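Local coordinates for protein alcohol dehydrogenase IV (Corynebacterium glutamicum, PDB 3IV7) that probably catalyses the NAD-dependent reduction of maleylacetate, as a member of the iron-containing alcohol dehydrogenase family, at residues A[180-185]-A[190-195]; A[194-199]-A[283-288]; A[105-108]-A[112-115]; A[61-66]-A[87-92]. All blocks are in the same frame, centred on the assembly; numbering follows the deposited sequence.

Contact 1: residues A[180-185]-A[190-195]; sequences DSLWGP and INAVLA
Leu182 reaches helix 189-211 with a single branch: its CD2 lies 3.8 Å from Ala195 CB and, one turn earlier on the same face of that helix, 4.4 Å from Ala192 CB. The torsions choose this branch. CG stands anti to the carbonyl carbon (chi1 -65°) and CD1 continues the extended line of the chain (chi2 178°), which turns CD2 toward the helix. A water joins the polar groups, donating to Ser181 O at 2.8 Å and to Asn191 OD1 at 2.8 Å, since the two oxygens, both acceptors, cannot bond each other. Asn191 OD1 also accepts from Asp188 N, while its ND2 is held by Ser235 OG and Asn186 O, so the amide is pinned at both ends. Behind the contact, Trp183 NE1 donates to Asp180 OD1 over 2.7 Å, approaching the anti side of the carboxylate 23° out of its plane; Asp180 OD2 is taken by His242. The arrangement is the connection between the consecutive helices 164-181 and 189-211, opened by a type I beta turn from Ser181 to Gly184, in the helical C-terminal part of the iron-containing alcohol dehydrogenase fold.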
loop_
_atom_site.group_PDB
_atom_site.type_symbol
_atom_site.label_atom_id
_atom_site.label_comp_id
_atom_site.label_asym_id
_atom_site.label_seq_id
_atom_site.Cartn_x
_atom_site.Cartn_y
_atom_site.Cartn_z
ATOM N N ASP A 180 7.667 12.055 -10.183
ATOM C CA ASP A 180 6.584 13.018 -10.452
ATOM C C ASP A 180 5.487 12.899 -9.378
ATOM O O ASP A 180 4.894 13.908 -8.970
ATOM C CB ASP A 180 5.999 12.762 -11.799
ATOM C CG ASP A 180 5.377 13.990 -12.431
ATOM O OD1 ASP A 180 5.819 15.154 -12.164
ATOM O OD2 ASP A 180 4.509 13.762 -13.308
ATOM N N SER A 181 5.264 11.669 -8.890
ATOM C CA SER A 181 4.232 11.410 -7.897
ATOM C C SER A 181 4.511 12.129 -6.563
ATOM O O SER A 181 3.579 12.431 -5.801
ATOM C CB SER A 181 4.058 9.909 -7.690
ATOM O OG SER A 181 3.380 9.302 -8.807
ATOM N N LEU A 182 5.787 12.423 -6.303
ATOM C CA LEU A 182 6.186 13.138 -5.103
ATOM C C LEU A 182 5.602 14.546 -4.994
ATOM O O LEU A 182 5.483 15.072 -3.892
ATOM C CB LEU A 182 7.714 13.167 -4.966
ATOM C CG LEU A 182 8.356 11.779 -4.757
ATOM C CD1 LEU A 182 9.857 11.868 -4.668
ATOM C CD2 LEU A 182 7.760 11.100 -3.514
ATOM N N TRP A 183 5.287 15.168 -6.137
ATOM C CA TRP A 183 4.584 16.469 -6.151
ATOM C C TRP A 183 3.313 16.329 -7.022
ATOM O O TRP A 183 2.841 17.293 -7.615
ATOM C CB TRP A 183 5.503 17.613 -6.661
ATOM C CG TRP A 183 6.209 17.263 -7.892
ATOM C CD1 TRP A 183 5.648 17.046 -9.125
ATOM C CD2 TRP A 183 7.606 16.991 -8.040
ATOM N NE1 TRP A 183 6.602 16.628 -10.012
ATOM C CE2 TRP A 183 7.815 16.592 -9.380
ATOM C CE3 TRP A 183 8.697 17.031 -7.180
ATOM C CZ2 TRP A 183 9.062 16.240 -9.864
ATOM C CZ3 TRP A 183 9.935 16.707 -7.673
ATOM C CH2 TRP A 183 10.107 16.309 -9.005
ATOM N N GLY A 184 2.767 15.112 -7.077
ATOM C CA GLY A 184 1.570 14.835 -7.880
ATOM C C GLY A 184 0.356 15.614 -7.382
ATOM O O GLY A 184 0.366 16.123 -6.253
ATOM N N PRO A 185 -0.708 15.700 -8.213
ATOM C CA PRO A 185 -1.889 16.449 -7.797
ATOM C C PRO A 185 -2.542 15.889 -6.540
ATOM O O PRO A 185 -3.132 16.641 -5.808
ATOM C CB PRO A 185 -2.837 16.309 -8.995
ATOM C CG PRO A 185 -2.313 15.139 -9.771
ATOM C CD PRO A 185 -0.860 15.148 -9.565
ATOM N N ILE A 190 1.200 8.146 1.908
ATOM C CA ILE A 190 1.254 6.734 1.548
ATOM C C ILE A 190 1.827 6.570 0.149
ATOM O O ILE A 190 2.778 5.812 -0.039
ATOM C CB ILE A 190 -0.122 6.075 1.641
ATOM C CG1 ILE A 190 -0.611 6.144 3.088
ATOM C CG2 ILE A 190 -0.041 4.577 1.140
ATOM C CD1 ILE A 190 -2.078 5.986 3.272
ATOM N N ASN A 191 1.253 7.258 -0.854
ATOM C CA ASN A 191 1.840 7.164 -2.177
ATOM C C ASN A 191 3.297 7.715 -2.190
ATOM O O ASN A 191 4.121 7.271 -2.984
ATOM C CB ASN A 191 0.953 7.750 -3.292
ATOM C CG ASN A 191 0.565 9.213 -3.070
ATOM O OD1 ASN A 191 1.413 10.061 -2.835
ATOM N ND2 ASN A 191 -0.729 9.523 -3.289
ATOM N N ALA A 192 3.599 8.648 -1.278
ATOM C CA ALA A 192 4.953 9.159 -1.130
ATOM C C ALA A 192 5.909 8.048 -0.682
ATOM O O ALA A 192 6.984 7.876 -1.268
ATOM C CB ALA A 192 4.989 10.295 -0.154
ATOM N N VAL A 193 5.543 7.304 0.367
ATOM C CA VAL A 193 6.456 6.275 0.868
ATOM C C VAL A 193 6.625 5.167 -0.173
ATOM O O VAL A 193 7.745 4.692 -0.412
ATOM C CB VAL A 193 6.046 5.724 2.229
ATOM C CG1 VAL A 193 4.881 4.804 2.100
ATOM C CG2 VAL A 193 7.256 5.012 2.881
ATOM N N LEU A 194 5.554 4.847 -0.891
ATOM C CA LEU A 194 5.650 3.843 -1.962
ATOM C C LEU A 194 6.555 4.346 -3.102
ATOM O O LEU A 194 7.353 3.601 -3.606
ATOM C CB LEU A 194 4.261 3.448 -2.490
ATOM C CG LEU A 194 3.354 2.766 -1.434
ATOM C CD1 LEU A 194 1.978 2.454 -2.001
ATOM C CD2 LEU A 194 4.017 1.485 -0.883
ATOM N N ALA A 195 6.410 5.619 -3.495
ATOM C CA ALA A 195 7.230 6.182 -4.551
ATOM C C ALA A 195 8.718 6.106 -4.193
ATOM O O ALA A 195 9.516 5.769 -5.023
ATOM C CB ALA A 195 6.835 7.612 -4.843
HETATM O O HOH W 1 3.764 11.462 -3.207
#

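Contact 2: residues A[194-199]-A[283-288]; sequences LAAEGI and AAAFGT
Ile199 and Ala285 form the dense part of this helix-helix contact, with Ile199 CG2 3.7 Å from Ala285 CB. The same methyl sits over one face of the Phe286 ring, 3.7 Å from the centroid and only 7° off the ring normal. This is a well-centred CH-pi contact, and the six ring carbons are almost equally distant from CG2. Ile199 achieves it by holding CG2 anti to its backbone N, with CG1 beside that nitrogen (chi1 -65°), so that the two methyl-bearing branches diverge: CG2 goes to the ring, whereas CD1 at the end of the other branch packs against Leu182. The Ile199 and Phe286 side chains cross at about a right angle. Ala196, one turn before Ile199 on helix 189-211, brings its carbonyl O to 3.5 Å from Ala285 CB, and the small residues let the backbones come to 5.6 Å between Ala196 CA and Ala285 CA.

The other side is looser. Ala196 CB comes no nearer than 4.3 Å to Ala285 CB, Ala284 faces solvent, and the chain soon turns off at Gly287, whose positive phi makes it the C-prime residue of a Schellman motif: Thr288 N bonds Ala283 O at 3.1 Å. The contact across the segments is thus apolar, aromatic on its buried flank and thin on its open one. Around it, Leu175 of helix 164-181 touches both Ile199 and Phe286, Leu295 of helix 291-301 packs on Phe286, and helix 216-236 lies against Leu194 and Ala195, placing the pair within the all-helical bundle.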
loop_
_atom_site.group_PDB
_atom_site.type_symbol
_atom_site.label_atom_id
_atom_site.label_comp_id
_atom_site.label_asym_id
_atom_site.label_seq_id
_atom_site.Cartn_x
_atom_site.Cartn_y
_atom_site.Cartn_z
ATOM N N LEU A 194 5.554 4.847 -0.891
ATOM C CA LEU A 194 5.650 3.843 -1.962
ATOM C C LEU A 194 6.555 4.346 -3.102
ATOM O O LEU A 194 7.353 3.601 -3.606
ATOM C CB LEU A 194 4.261 3.448 -2.490
ATOM C CG LEU A 194 3.354 2.766 -1.434
ATOM C CD1 LEU A 194 1.978 2.454 -2.001
ATOM C CD2 LEU A 194 4.017 1.485 -0.883
ATOM N N ALA A 195 6.410 5.619 -3.495
ATOM C CA ALA A 195 7.230 6.182 -4.551
ATOM C C ALA A 195 8.718 6.106 -4.193
ATOM O O ALA A 195 9.516 5.769 -5.023
ATOM C CB ALA A 195 6.835 7.612 -4.843
ATOM N N ALA A 196 9.051 6.364 -2.924
ATOM C CA ALA A 196 10.445 6.348 -2.448
ATOM C C ALA A 196 10.994 4.911 -2.435
ATOM O O ALA A 196 12.155 4.699 -2.706
ATOM C CB ALA A 196 10.526 6.944 -1.067
ATOM N N GLU A 197 10.142 3.945 -2.086
ATOM C CA GLU A 197 10.513 2.541 -2.139
ATOM C C GLU A 197 10.751 2.138 -3.582
ATOM O O GLU A 197 11.647 1.356 -3.863
ATOM C CB GLU A 197 9.427 1.670 -1.510
ATOM C CG GLU A 197 9.633 0.157 -1.654
ATOM C CD GLU A 197 10.740 -0.418 -0.783
ATOM O OE1 GLU A 197 11.500 0.359 -0.142
ATOM O OE2 GLU A 197 10.809 -1.693 -0.701
ATOM N N GLY A 198 9.963 2.691 -4.503
ATOM C CA GLY A 198 10.184 2.434 -5.935
ATOM C C GLY A 198 11.509 3.016 -6.416
ATOM O O GLY A 198 12.210 2.390 -7.215
ATOM N N ILE A 199 11.839 4.238 -5.954
ATOM C CA ILE A 199 13.108 4.870 -6.304
ATOM C C ILE A 199 14.273 4.001 -5.804
ATOM O O ILE A 199 15.215 3.742 -6.549
ATOM C CB ILE A 199 13.261 6.287 -5.721
ATOM C CG1 ILE A 199 12.222 7.235 -6.321
ATOM C CG2 ILE A 199 14.684 6.832 -5.984
ATOM C CD1 ILE A 199 12.185 8.642 -5.654
ATOM N N ALA A 283 16.173 12.202 -2.472
ATOM C CA ALA A 283 17.592 12.175 -2.104
ATOM C C ALA A 283 17.906 10.992 -1.185
ATOM O O ALA A 283 18.826 10.243 -1.447
ATOM C CB ALA A 283 17.995 13.509 -1.422
ATOM N N ALA A 284 17.128 10.836 -0.108
ATOM C CA ALA A 284 17.300 9.709 0.812
ATOM C C ALA A 284 17.153 8.364 0.088
ATOM O O ALA A 284 17.904 7.428 0.332
ATOM C CB ALA A 284 16.287 9.799 1.941
ATOM N N ALA A 285 16.170 8.272 -0.788
ATOM C CA ALA A 285 15.937 7.055 -1.516
ATOM C C ALA A 285 17.102 6.732 -2.435
ATOM O O ALA A 285 17.401 5.575 -2.651
ATOM C CB ALA A 285 14.652 7.156 -2.301
ATOM N N PHE A 286 17.723 7.764 -3.015
ATOM C CA PHE A 286 18.901 7.582 -3.864
ATOM C C PHE A 286 20.155 7.328 -3.030
ATOM O O PHE A 286 21.118 6.768 -3.523
ATOM C CB PHE A 286 19.138 8.791 -4.777
ATOM C CG PHE A 286 18.301 8.792 -6.048
ATOM C CD1 PHE A 286 18.472 7.826 -6.998
ATOM C CD2 PHE A 286 17.412 9.814 -6.299
ATOM C CE1 PHE A 286 17.724 7.834 -8.159
ATOM C CE2 PHE A 286 16.645 9.825 -7.452
ATOM C CZ PHE A 286 16.805 8.869 -8.381
ATOM N N GLY A 287 20.153 7.779 -1.779
ATOM C CA GLY A 287 21.332 7.630 -0.910
ATOM C C GLY A 287 22.371 8.703 -1.214
ATOM O O GLY A 287 23.556 8.488 -1.041
ATOM N N THR A 288 21.898 9.876 -1.631
ATOM C CA THR A 288 22.749 10.960 -2.062
ATOM C C THR A 288 22.268 12.254 -1.409
ATOM O O THR A 288 21.184 12.298 -0.854
ATOM C CB THR A 288 22.710 11.105 -3.607
ATOM O OG1 THR A 288 21.351 11.236 -4.046
ATOM C CG2 THR A 288 23.336 9.874 -4.294
#

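Contact 3: residues A[105-108]-A[112-115]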
loop_
_atom_site.group_PDB
_atom_site.type_symbol
_atom_site.label_atom_id
_atom_site.label_comp_id
_atom_site.label_asym_id
_atom_site.label_seq_id
_atom_site.Cartn_x
_atom_site.Cartn_y
_atom_site.Cartn_z
ATOM N N LYS A 105 -6.914 -3.909 -20.920
ATOM C CA LYS A 105 -7.664 -2.883 -20.225
ATOM C C LYS A 105 -8.822 -2.395 -21.096
ATOM O O LYS A 105 -9.931 -2.210 -20.616
ATOM C CB LYS A 105 -6.749 -1.707 -19.858
ATOM C CG LYS A 105 -5.785 -1.966 -18.675
ATOM C CD LYS A 105 -4.933 -0.719 -18.423
ATOM C CE LYS A 105 -4.313 -0.731 -17.030
ATOM N NZ LYS A 105 -3.460 0.448 -16.805
ATOM N N ALA A 106 -8.549 -2.136 -22.369
ATOM C CA ALA A 106 -9.591 -1.663 -23.263
ATOM C C ALA A 106 -10.771 -2.659 -23.293
ATOM O O ALA A 106 -11.941 -2.246 -23.281
ATOM C CB ALA A 106 -9.048 -1.394 -24.653
ATOM N N ILE A 107 -10.467 -3.951 -23.264
ATOM C CA ILE A 107 -11.516 -4.989 -23.252
ATOM C C ILE A 107 -12.314 -4.947 -21.959
ATOM O O ILE A 107 -13.534 -5.034 -21.978
ATOM C CB ILE A 107 -10.948 -6.415 -23.425
ATOM C CG1 ILE A 107 -10.229 -6.554 -24.767
ATOM C CG2 ILE A 107 -12.119 -7.455 -23.381
ATOM C CD1 ILE A 107 -9.395 -7.870 -24.909
ATOM N N ALA A 108 -11.616 -4.821 -20.826
ATOM C CA ALA A 108 -12.285 -4.747 -19.522
ATOM C C ALA A 108 -13.207 -3.518 -19.391
ATOM O O ALA A 108 -14.195 -3.553 -18.667
ATOM C CB ALA A 108 -11.256 -4.749 -18.420
ATOM N N ALA A 112 -16.160 -5.665 -18.411
ATOM C CA ALA A 112 -15.978 -5.867 -16.986
ATOM C C ALA A 112 -15.219 -7.171 -16.667
ATOM O O ALA A 112 -15.185 -7.581 -15.529
ATOM C CB ALA A 112 -17.394 -5.846 -16.220
ATOM N N LEU A 113 -14.553 -7.771 -17.657
ATOM C CA LEU A 113 -13.815 -9.004 -17.430
ATOM C C LEU A 113 -12.589 -8.746 -16.575
ATOM O O LEU A 113 -11.931 -7.720 -16.722
ATOM C CB LEU A 113 -13.379 -9.646 -18.747
ATOM C CG LEU A 113 -14.483 -10.345 -19.551
ATOM C CD1 LEU A 113 -13.950 -10.661 -20.940
ATOM C CD2 LEU A 113 -15.007 -11.657 -18.803
ATOM N N PRO A 114 -12.250 -9.694 -15.726
ATOM C CA PRO A 114 -11.063 -9.570 -14.913
ATOM C C PRO A 114 -9.819 -9.824 -15.720
ATOM O O PRO A 114 -9.851 -10.580 -16.728
ATOM C CB PRO A 114 -11.251 -10.654 -13.849
ATOM C CG PRO A 114 -12.153 -11.624 -14.467
ATOM C CD PRO A 114 -13.058 -10.869 -15.349
ATOM N N ILE A 115 -8.735 -9.176 -15.320
ATOM C CA ILE A 115 -7.475 -9.291 -16.010
ATOM C C ILE A 115 -6.406 -9.837 -15.080
ATOM O O ILE A 115 -6.276 -9.374 -13.936
ATOM C CB ILE A 115 -6.982 -7.911 -16.460
ATOM C CG1 ILE A 115 -7.890 -7.300 -17.519
ATOM C CG2 ILE A 115 -5.537 -7.996 -16.975
ATOM C CD1 ILE A 115 -7.578 -5.800 -17.718
#
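The turn that takes helix 98-111 into strand 115-119 belongs to a beta-alpha-beta unit of the parallel sheet, and Ala108 and Ala112 meet at its helical end. Ala112 N donates to Ala108 O over 2.9 Å, an i to i+4 bond with an N-H...O angle of 144° and the donor tilted 33° from the carbonyl plane. It comes from a residue that has already left the helix with positive phi. The returning chain then packs against the last turns of the helix: Ala108 CB lies 3.5 Å from Leu113 O and 3.9 Å from Ile115 CD1. In Ile115, chi1 sets CG1 anti to the carbonyl carbon (-66°), and a nearly straight chi2 carries CD1 out to the backbone of Lys105, 3.8 Å from Lys105 N. Farther along, Ile107 CG2 and Leu113 CD1 approach loosely at 4.4 Å. The aliphatic part of Lys105 flanks Ile115 through CG, while its NZ is gripped elsewhere by Ser125 OG, Thr128 OG1 and Val130 O. Apart from a single backbone bond, the contact is methyl packing: the hydrogen bond closes the helix end, and apolar contacts, which prescribe little direction, seat the helix on the strand that follows.

Contact 4: residues A[61-66]-A[87-92]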
loop_
_atom_site.group_PDB
_atom_site.type_symbol
_atom_site.label_atom_id
_atom_site.label_comp_id
_atom_site.label_asym_id
_atom_site.label_seq_id
_atom_site.Cartn_x
_atom_site.Cartn_y
_atom_site.Cartn_z
ATOM N N VAL A 61 -6.389 -22.695 -22.637
ATOM C CA VAL A 61 -6.604 -21.384 -23.181
ATOM C C VAL A 61 -7.617 -21.468 -24.296
ATOM O O VAL A 61 -7.422 -22.209 -25.262
ATOM C CB VAL A 61 -5.321 -20.807 -23.711
ATOM C CG1 VAL A 61 -5.605 -19.548 -24.536
ATOM C CG2 VAL A 61 -4.333 -20.497 -22.524
ATOM N N ALA A 62 -8.699 -20.700 -24.170
ATOM C CA ALA A 62 -9.773 -20.698 -25.171
ATOM C C ALA A 62 -9.387 -19.902 -26.408
ATOM O O ALA A 62 -9.697 -20.283 -27.518
ATOM C CB ALA A 62 -11.043 -20.131 -24.563
ATOM N N ILE A 63 -8.749 -18.767 -26.208
ATOM C CA ILE A 63 -8.387 -17.883 -27.321
ATOM C C ILE A 63 -7.003 -17.292 -27.109
ATOM O O ILE A 63 -6.667 -16.861 -25.993
ATOM C CB ILE A 63 -9.393 -16.681 -27.448
ATOM C CG1 ILE A 63 -10.756 -17.151 -27.954
ATOM C CG2 ILE A 63 -8.811 -15.603 -28.378
ATOM C CD1 ILE A 63 -10.763 -17.626 -29.462
ATOM N N TRP A 64 -6.204 -17.283 -28.181
ATOM C CA TRP A 64 -4.910 -16.595 -28.218
ATOM C C TRP A 64 -5.074 -15.397 -29.155
ATOM O O TRP A 64 -5.411 -15.570 -30.320
ATOM C CB TRP A 64 -3.823 -17.498 -28.776
ATOM C CG TRP A 64 -3.677 -18.789 -28.061
ATOM C CD1 TRP A 64 -4.307 -19.948 -28.350
ATOM C CD2 TRP A 64 -2.788 -19.067 -26.987
ATOM N NE1 TRP A 64 -3.904 -20.931 -27.489
ATOM C CE2 TRP A 64 -2.951 -20.421 -26.654
ATOM C CE3 TRP A 64 -1.893 -18.289 -26.243
ATOM C CZ2 TRP A 64 -2.257 -21.020 -25.617
ATOM C CZ3 TRP A 64 -1.178 -18.888 -25.240
ATOM C CH2 TRP A 64 -1.372 -20.248 -24.922
ATOM N N HIS A 65 -4.862 -14.195 -28.644
ATOM C CA HIS A 65 -5.119 -12.999 -29.411
ATOM C C HIS A 65 -3.846 -12.210 -29.523
ATOM O O HIS A 65 -3.276 -11.804 -28.501
ATOM C CB HIS A 65 -6.215 -12.178 -28.720
ATOM C CG HIS A 65 -6.646 -10.973 -29.487
ATOM N ND1 HIS A 65 -7.591 -11.027 -30.492
ATOM C CD2 HIS A 65 -6.271 -9.671 -29.390
ATOM C CE1 HIS A 65 -7.770 -9.813 -30.988
ATOM N NE2 HIS A 65 -6.982 -8.974 -30.338
ATOM N N ASP A 66 -3.364 -12.004 -30.762
ATOM C CA ASP A 66 -2.108 -11.307 -30.960
ATOM C C ASP A 66 -2.160 -9.918 -31.578
ATOM O O ASP A 66 -1.095 -9.284 -31.749
ATOM C CB ASP A 66 -1.072 -12.189 -31.662
ATOM C CG ASP A 66 -1.435 -12.523 -33.120
ATOM O OD1 ASP A 66 -2.395 -11.956 -33.690
ATOM O OD2 ASP A 66 -0.733 -13.379 -33.686
ATOM N N ASN A 87 -16.723 -15.344 -27.765
ATOM C CA ASN A 87 -16.187 -16.607 -27.307
ATOM C C ASN A 87 -16.498 -16.869 -25.849
ATOM O O ASN A 87 -15.994 -17.830 -25.255
ATOM C CB ASN A 87 -14.684 -16.638 -27.555
ATOM C CG ASN A 87 -14.347 -16.781 -29.022
ATOM O OD1 ASN A 87 -14.461 -17.865 -29.585
ATOM N ND2 ASN A 87 -13.892 -15.701 -29.642
ATOM N N GLU A 88 -17.309 -15.999 -25.263
ATOM C CA GLU A 88 -17.721 -16.151 -23.883
ATOM C C GLU A 88 -16.530 -16.297 -22.950
ATOM O O GLU A 88 -16.547 -17.056 -21.979
ATOM C CB GLU A 88 -18.680 -17.319 -23.763
ATOM C CG GLU A 88 -19.922 -17.093 -24.580
ATOM C CD GLU A 88 -20.813 -18.310 -24.634
ATOM O OE1 GLU A 88 -20.352 -19.361 -25.113
ATOM O OE2 GLU A 88 -21.977 -18.194 -24.235
ATOM N N ILE A 89 -15.531 -15.491 -23.214
ATOM C CA ILE A 89 -14.361 -15.425 -22.392
ATOM C C ILE A 89 -14.718 -15.023 -20.956
ATOM O O ILE A 89 -15.581 -14.189 -20.737
ATOM C CB ILE A 89 -13.381 -14.406 -22.989
ATOM C CG1 ILE A 89 -12.858 -14.922 -24.330
ATOM C CG2 ILE A 89 -12.245 -14.146 -22.041
ATOM C CD1 ILE A 89 -12.177 -16.315 -24.248
ATOM N N ASP A 90 -14.063 -15.634 -19.976
ATOM C CA ASP A 90 -14.321 -15.303 -18.601
ATOM C C ASP A 90 -13.081 -14.833 -17.830
ATOM O O ASP A 90 -13.179 -14.467 -16.659
ATOM C CB ASP A 90 -15.063 -16.442 -17.858
ATOM C CG ASP A 90 -14.215 -17.696 -17.662
ATOM O OD1 ASP A 90 -13.080 -17.763 -18.175
ATOM O OD2 ASP A 90 -14.715 -18.647 -16.993
ATOM N N LEU A 91 -11.935 -14.827 -18.490
ATOM C CA LEU A 91 -10.719 -14.278 -17.904
ATOM C C LEU A 91 -9.823 -13.766 -19.009
ATOM O O LEU A 91 -9.682 -14.415 -20.056
ATOM C CB LEU A 91 -9.984 -15.345 -17.087
ATOM C CG LEU A 91 -8.742 -14.905 -16.280
ATOM C CD1 LEU A 91 -9.129 -13.940 -15.194
ATOM C CD2 LEU A 91 -8.032 -16.129 -15.688
ATOM N N LEU A 92 -9.264 -12.570 -18.797
ATOM C CA LEU A 92 -8.237 -11.997 -19.668
ATOM C C LEU A 92 -6.867 -12.212 -19.040
ATOM O O LEU A 92 -6.676 -11.939 -17.845
ATOM C CB LEU A 92 -8.457 -10.478 -19.830
ATOM C CG LEU A 92 -9.799 -10.032 -20.403
ATOM C CD1 LEU A 92 -9.917 -8.510 -20.401
ATOM C CD2 LEU A 92 -9.962 -10.585 -21.771
#
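The amide of Asn87 presents one flat face to Ile63: Ile63 CD1 stands over it, 3.7 Å from Asn87 CG and equally far from both of the amide heteroatoms. Ile63 CG1 backs this up at 3.8 Å from Asn87 CG, and the two side chains cross at about a right angle. The hydrogen-bonding work of the amide is done elsewhere, as Asn87 ND2 donates to Val83 O in helix 74-86, which helps fix the plane that the isoleucine meets. The other flat group, the Trp64 indole, stays off the contact; Val61 CG1 covers one of its faces, 3.5 Å above the plane and over the centre, and the ring also stacks with His53.

Beside the amide, Ile89 extends its CD1 to 4.0 Å from Ala62 CB and 4.1 Å from Ile63 CG1. Two like torsions curl it there: CG1 lies anti to the carbonyl carbon (chi1 -67°), and chi2 of -57° folds CD1 back. Glu88, with positive phi, is the C-prime residue of a Schellman motif that ends helix 74-86 just ahead of Ile89. Segment 61-66 does not pair with 87-92 as strands; strand 40-43 runs between strands 63-65 and 91-96, its Met41 touching Ile89, and the helix bridges over it, the crossover of a beta-alpha-beta unit. The chemistry is therefore van der Waals in kind: methyl and methylene groups meet an amide face and each other, so position depends on shape, while Asn87 O accepts from Lys39 NZ and the Asp90 carboxylate from the N atoms of Ala38 and Lys39, tying the loop to the start of strand 40-43.

Along the chain the order is contact 4, contact 3, contact 1, contact 2. The first two lie in the alpha/beta half, their centres 11 Å apart, and join directly: Pro114 O and Leu92 N are 2.9 Å apart, a probable hydrogen bond where the chain enters strand 115-119 beside strand 91-96, and Leu113 packs on Ile89 and Asp90. Contacts 1 and 2, also 11 Å apart between centres, share Leu194 and Ala195 on helix 189-211 and meet where Leu182 CD1 lies 4.1 Å from Ile199 CD1. The pairs are separate, contacts 2 and 4 being about 40 Å apart between centres, consistent with the family's division into a nucleotide-binding-type sheet domain and a helical domain.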